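Local coordinates for tubulin-like protein CetZ (Methanosaeta thermophila, PDB 3ZID), which binds GTP as a tubulin/FtsZ-family GTPase of the archaeal cytoskeleton and is probably involved in the control of cell shape, at residues S118-S121 with P122-H126; L353-A356 with F357-I360. All coordinates share one frame; numbering follows the deposited sequence.

Contact 1: residues S118-S121 with P122-H126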
loop_
_atom_site.group_PDB
_atom_site.type_symbol
_atom_site.label_atom_id
_atom_site.label_comp_id
_atom_site.label_asym_id
_atom_site.label_seq_id
_atom_site.Cartn_x
_atom_site.Cartn_y
_atom_site.Cartn_z
ATOM N N SER A 118 -2.386 4.386 9.717
ATOM C CA SER A 118 -1.185 3.653 10.072
ATOM C C SER A 118 -1.278 2.933 11.400
ATOM O O SER A 118 -0.561 1.964 11.601
ATOM C CB SER A 118 0.020 4.588 10.088
ATOM O OG SER A 118 0.003 5.405 11.240
ATOM N N SER A 119 -2.154 3.395 12.296
ATOM C CA SER A 119 -2.304 2.767 13.614
ATOM C C SER A 119 -3.453 1.772 13.665
ATOM O O SER A 119 -3.315 0.680 14.214
ATOM C CB SER A 119 -2.462 3.815 14.725
ATOM O OG SER A 119 -3.580 4.656 14.506
ATOM N N PHE A 120 -4.589 2.155 13.095
ATOM C CA PHE A 120 -5.751 1.272 13.012
ATOM C C PHE A 120 -5.417 -0.006 12.256
ATOM O O PHE A 120 -5.847 -1.090 12.625
ATOM C CB PHE A 120 -6.878 1.947 12.229
ATOM C CG PHE A 120 -7.760 2.854 13.039
ATOM C CD1 PHE A 120 -7.232 3.713 14.001
ATOM C CD2 PHE A 120 -9.133 2.870 12.799
ATOM C CE1 PHE A 120 -8.070 4.557 14.731
ATOM C CE2 PHE A 120 -9.980 3.700 13.511
ATOM C CZ PHE A 120 -9.447 4.553 14.490
ATOM N N SER A 121 -4.698 0.136 11.153
ATOM C CA SER A 121 -4.603 -0.954 10.187
ATOM C C SER A 121 -3.922 -2.212 10.720
ATOM O O SER A 121 -4.460 -3.305 10.578
ATOM C CB SER A 121 -4.009 -0.476 8.855
ATOM O OG SER A 121 -4.865 0.491 8.255
ATOM N N PRO A 122 -2.743 -2.070 11.347
ATOM C CA PRO A 122 -2.153 -3.280 11.927
ATOM C C PRO A 122 -3.024 -3.865 13.020
ATOM O O PRO A 122 -3.070 -5.092 13.139
ATOM C CB PRO A 122 -0.830 -2.786 12.506
ATOM C CG PRO A 122 -0.508 -1.559 11.695
ATOM C CD PRO A 122 -1.818 -0.922 11.401
ATOM N N LEU A 123 -3.697 -3.011 13.796
ATOM C CA LEU A 123 -4.578 -3.487 14.865
ATOM C C LEU A 123 -5.760 -4.232 14.299
ATOM O O LEU A 123 -6.147 -5.294 14.806
ATOM C CB LEU A 123 -5.086 -2.326 15.736
ATOM C CG LEU A 123 -3.989 -1.574 16.486
ATOM C CD1 LEU A 123 -4.484 -0.459 17.440
ATOM C CD2 LEU A 123 -3.248 -2.593 17.225
ATOM N N MET A 124 -6.325 -3.668 13.235
ATOM C CA MET A 124 -7.495 -4.236 12.578
ATOM C C MET A 124 -7.149 -5.563 11.910
ATOM O O MET A 124 -7.946 -6.495 11.897
ATOM C CB MET A 124 -8.037 -3.247 11.545
ATOM C CG MET A 124 -9.512 -3.453 11.193
ATOM S SD MET A 124 -10.113 -2.181 10.060
ATOM C CE MET A 124 -9.318 -0.745 10.750
ATOM N N ILE A 125 -5.958 -5.654 11.345
ATOM C CA ILE A 125 -5.560 -6.893 10.685
ATOM C C ILE A 125 -5.427 -8.003 11.733
ATOM O O ILE A 125 -5.865 -9.142 11.517
ATOM C CB ILE A 125 -4.251 -6.703 9.895
ATOM C CG1 ILE A 125 -4.516 -5.820 8.676
ATOM C CG2 ILE A 125 -3.643 -8.043 9.504
ATOM C CD1 ILE A 125 -3.257 -5.231 8.063
ATOM N N HIS A 126 -4.852 -7.660 12.880
ATOM C CA HIS A 126 -4.713 -8.631 13.950
ATOM C C HIS A 126 -6.059 -9.249 14.289
ATOM O O HIS A 126 -6.199 -10.468 14.398
ATOM C CB HIS A 126 -4.134 -7.981 15.215
ATOM C CG HIS A 126 -3.928 -8.956 16.340
ATOM N ND1 HIS A 126 -3.055 -10.022 16.250
ATOM C CD2 HIS A 126 -4.545 -9.075 17.540
ATOM C CE1 HIS A 126 -3.108 -10.725 17.367
ATOM N NE2 HIS A 126 -4.000 -10.170 18.166
#
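Two backbone hydrogen bonds join the turns: Met124 N gives its hydrogen to Phe120 O at 2.7 Å, and Ile125 N to Ser121 O at 2.9 Å. The helix is kinked at Pro122, whose nitrogen has no hydrogen to offer the turn before; its ring takes that place, with CD 3.2 Å from Ser118 O. With an alanine here the ring carbons CG and CD are gone, which would probably open a gap beside Glu162 and let the backbone lose its fixed bend. Ser121 CB and Pro122 CD, across the peptide bond, are 3.4 Å apart, a closeness that proline imposes on the residue before it. Among the apolar side chains, Met124 folds back along the helix: CG lies opposite the backbone N (chi1 -157°), and the bend at chi3 brings CE to 3.9 Å from Phe120 CB, near the ring plane at its edge. That ring meets Phe86 of helix 79-98 edge-to-face, while Met124 rests on Leu7 and Val9 of strand 3-9. Leu123 CG, beside its own backbone N (chi1 -63°), leans back to 3.3 Å from Ser119 O while the side chain goes on to Phe86 and Trp87. The buried serine hydroxyls bond to the chain just before them: Ser118 OG to Gly114 O, Ser119 OG to Gly115 O and Ser121 OG to Gly117 O, with Arg79 also on Ser118 OG. Residues 118-126 form the early helix of a beta-alpha-beta unit in the tubulin/FtsZ GTPase domain, at the glycine-rich tubulin signature motif, whose Gly115, Thr116 and Gly117 bind GTP, Gly117 opening the helix.

Contact 2: residues L353-A356 with F357-I360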
loop_
_atom_site.group_PDB
_atom_site.type_symbol
_atom_site.label_atom_id
_atom_site.label_comp_id
_atom_site.label_asym_id
_atom_site.label_seq_id
_atom_site.Cartn_x
_atom_site.Cartn_y
_atom_site.Cartn_z
ATOM N N LEU A 353 22.608 27.555 26.765
ATOM C CA LEU A 353 22.022 28.035 28.007
ATOM C C LEU A 353 23.005 27.832 29.177
ATOM O O LEU A 353 23.138 28.699 30.048
ATOM C CB LEU A 353 20.685 27.323 28.243
ATOM C CG LEU A 353 19.854 27.634 29.485
ATOM C CD1 LEU A 353 19.395 29.079 29.468
ATOM C CD2 LEU A 353 18.651 26.709 29.532
ATOM N N TYR A 354 23.708 26.698 29.191
ATOM C CA TYR A 354 24.728 26.476 30.215
ATOM C C TYR A 354 25.843 27.507 30.031
ATOM O O TYR A 354 26.342 28.076 30.990
ATOM C CB TYR A 354 25.288 25.053 30.114
ATOM C CG TYR A 354 26.352 24.686 31.137
ATOM C CD1 TYR A 354 27.696 24.991 30.920
ATOM C CD2 TYR A 354 26.018 24.003 32.299
ATOM C CE1 TYR A 354 28.675 24.641 31.845
ATOM C CE2 TYR A 354 26.986 23.647 33.227
ATOM C CZ TYR A 354 28.315 23.965 32.999
ATOM O OH TYR A 354 29.280 23.612 33.923
ATOM N N GLU A 355 26.178 27.756 28.766
ATOM C CA GLU A 355 27.232 28.667 28.356
ATOM C C GLU A 355 26.893 30.093 28.743
ATOM O O GLU A 355 27.748 30.841 29.201
ATOM C CB GLU A 355 27.410 28.578 26.845
ATOM C CG GLU A 355 28.244 29.683 26.217
ATOM C CD GLU A 355 29.722 29.585 26.543
ATOM O OE1 GLU A 355 30.103 29.747 27.722
ATOM O OE2 GLU A 355 30.508 29.354 25.600
ATOM N N ALA A 356 25.633 30.463 28.550
ATOM C CA ALA A 356 25.161 31.795 28.895
ATOM C C ALA A 356 25.295 32.043 30.389
ATOM O O ALA A 356 25.748 33.113 30.816
ATOM C CB ALA A 356 23.713 31.960 28.454
ATOM N N PHE A 357 24.897 31.050 31.182
ATOM C CA PHE A 357 25.014 31.131 32.639
ATOM C C PHE A 357 26.455 31.313 33.123
ATOM O O PHE A 357 26.709 32.027 34.099
ATOM C CB PHE A 357 24.331 29.951 33.315
ATOM C CG PHE A 357 22.879 30.188 33.607
ATOM C CD1 PHE A 357 22.498 30.946 34.703
ATOM C CD2 PHE A 357 21.893 29.684 32.772
ATOM C CE1 PHE A 357 21.163 31.175 34.978
ATOM C CE2 PHE A 357 20.561 29.911 33.037
ATOM C CZ PHE A 357 20.192 30.660 34.141
ATOM N N GLU A 358 27.394 30.649 32.454
ATOM C CA GLU A 358 28.805 30.799 32.807
ATOM C C GLU A 358 29.256 32.220 32.479
ATOM O O GLU A 358 30.044 32.827 33.211
ATOM C CB GLU A 358 29.679 29.770 32.081
ATOM C CG GLU A 358 29.869 28.463 32.830
ATOM C CD GLU A 358 30.886 27.545 32.171
ATOM O OE1 GLU A 358 31.383 27.890 31.080
ATOM O OE2 GLU A 358 31.188 26.476 32.743
ATOM N N GLN A 359 28.733 32.743 31.374
ATOM C CA GLN A 359 29.010 34.112 30.938
ATOM C C GLN A 359 28.484 35.107 31.985
ATOM O O GLN A 359 29.200 35.998 32.426
ATOM C CB GLN A 359 28.382 34.359 29.554
ATOM C CG GLN A 359 28.850 35.624 28.819
ATOM C CD GLN A 359 27.927 36.035 27.665
ATOM O OE1 GLN A 359 26.699 35.910 27.743
ATOM N NE2 GLN A 359 28.536 36.391 26.538
ATOM N N ILE A 360 27.227 34.934 32.391
ATOM C CA ILE A 360 26.614 35.768 33.428
ATOM C C ILE A 360 27.383 35.754 34.749
ATOM O O ILE A 360 27.545 36.793 35.394
ATOM C CB ILE A 360 25.159 35.358 33.702
ATOM C CG1 ILE A 360 24.332 35.478 32.423
ATOM C CG2 ILE A 360 24.558 36.205 34.814
ATOM C CD1 ILE A 360 22.962 36.067 32.646
#
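Leu353 and Phe357, one turn apart, lie side by side and point the same way. With the backbone bonds they make the ordered side of this surface contact: Leu353 CD1 comes to 3.8 Å from Phe357 CE2, and the ring turns an edge to the backbone as well, with Phe357 CD2 3.2 Å from Leu353 O near the ring plane. Leu353 reaches its partner because CG stands opposite its own backbone N (chi1 180°), which carries the isobutyl group along the same flank as the phenyl ring. The same carbonyl accepts the hydrogen of Phe357 N at 3.1 Å, so the backbone bond and the ring edge share one oxygen. On the next turn Ile360 N binds Ala356 O at 2.8 Å, while Ile360 CG1 leans on that oxygen too. These bonds, with those from Glu358 N to Tyr354 O and from Gln359 N to Glu355 O, are the regular i to i+4 pattern of an alpha-helix, here in the long helix 326-369 that projects from the body of the protein. The polar flank is looser in kind, with one short carboxylate-to-ring approach and a like-charged pair that does not bond. Glu358 extends beyond CG toward the tyrosine, and its OE2 makes a close C-H to oxygen approach, 3.2 Å from Tyr354 CE1, with Tyr354 OH farther from Glu358 OE2, at 3.6 Å; it comes to the ring obliquely, the carboxylate and ring planes 57° apart. The other oxygen, Glu358 OE1, lies 4.0 Å from Glu355 OE1, and the two carboxylate groups are turned 63° against each other. Two like charges this close would probably repel, although solvent on this exposed side is likely to screen them. Gln359, extended beyond CG, has only its CB against the preceding turn, at Ala356 O and Glu355 O, its amide meeting no side chain of 353-356.

Contacts 1 and 2 are both one-turn contacts within single helices, but they sit in very different surroundings. Their centres are 48 Å apart and their nearest atoms about 34 Å. Contact 1 is buried in the nucleotide-binding domain, about 13 Å from the centre of the chain to its own centre; the side chain of Ser118 comes within about 6 Å of the bound GDP, and that of Phe120 is about 4 Å from the side chain of the GTP-binding Thr116. Contact 2 lies about 51 Å from the chain centre on the projecting C-terminal helix, away from the nucleotide pocket.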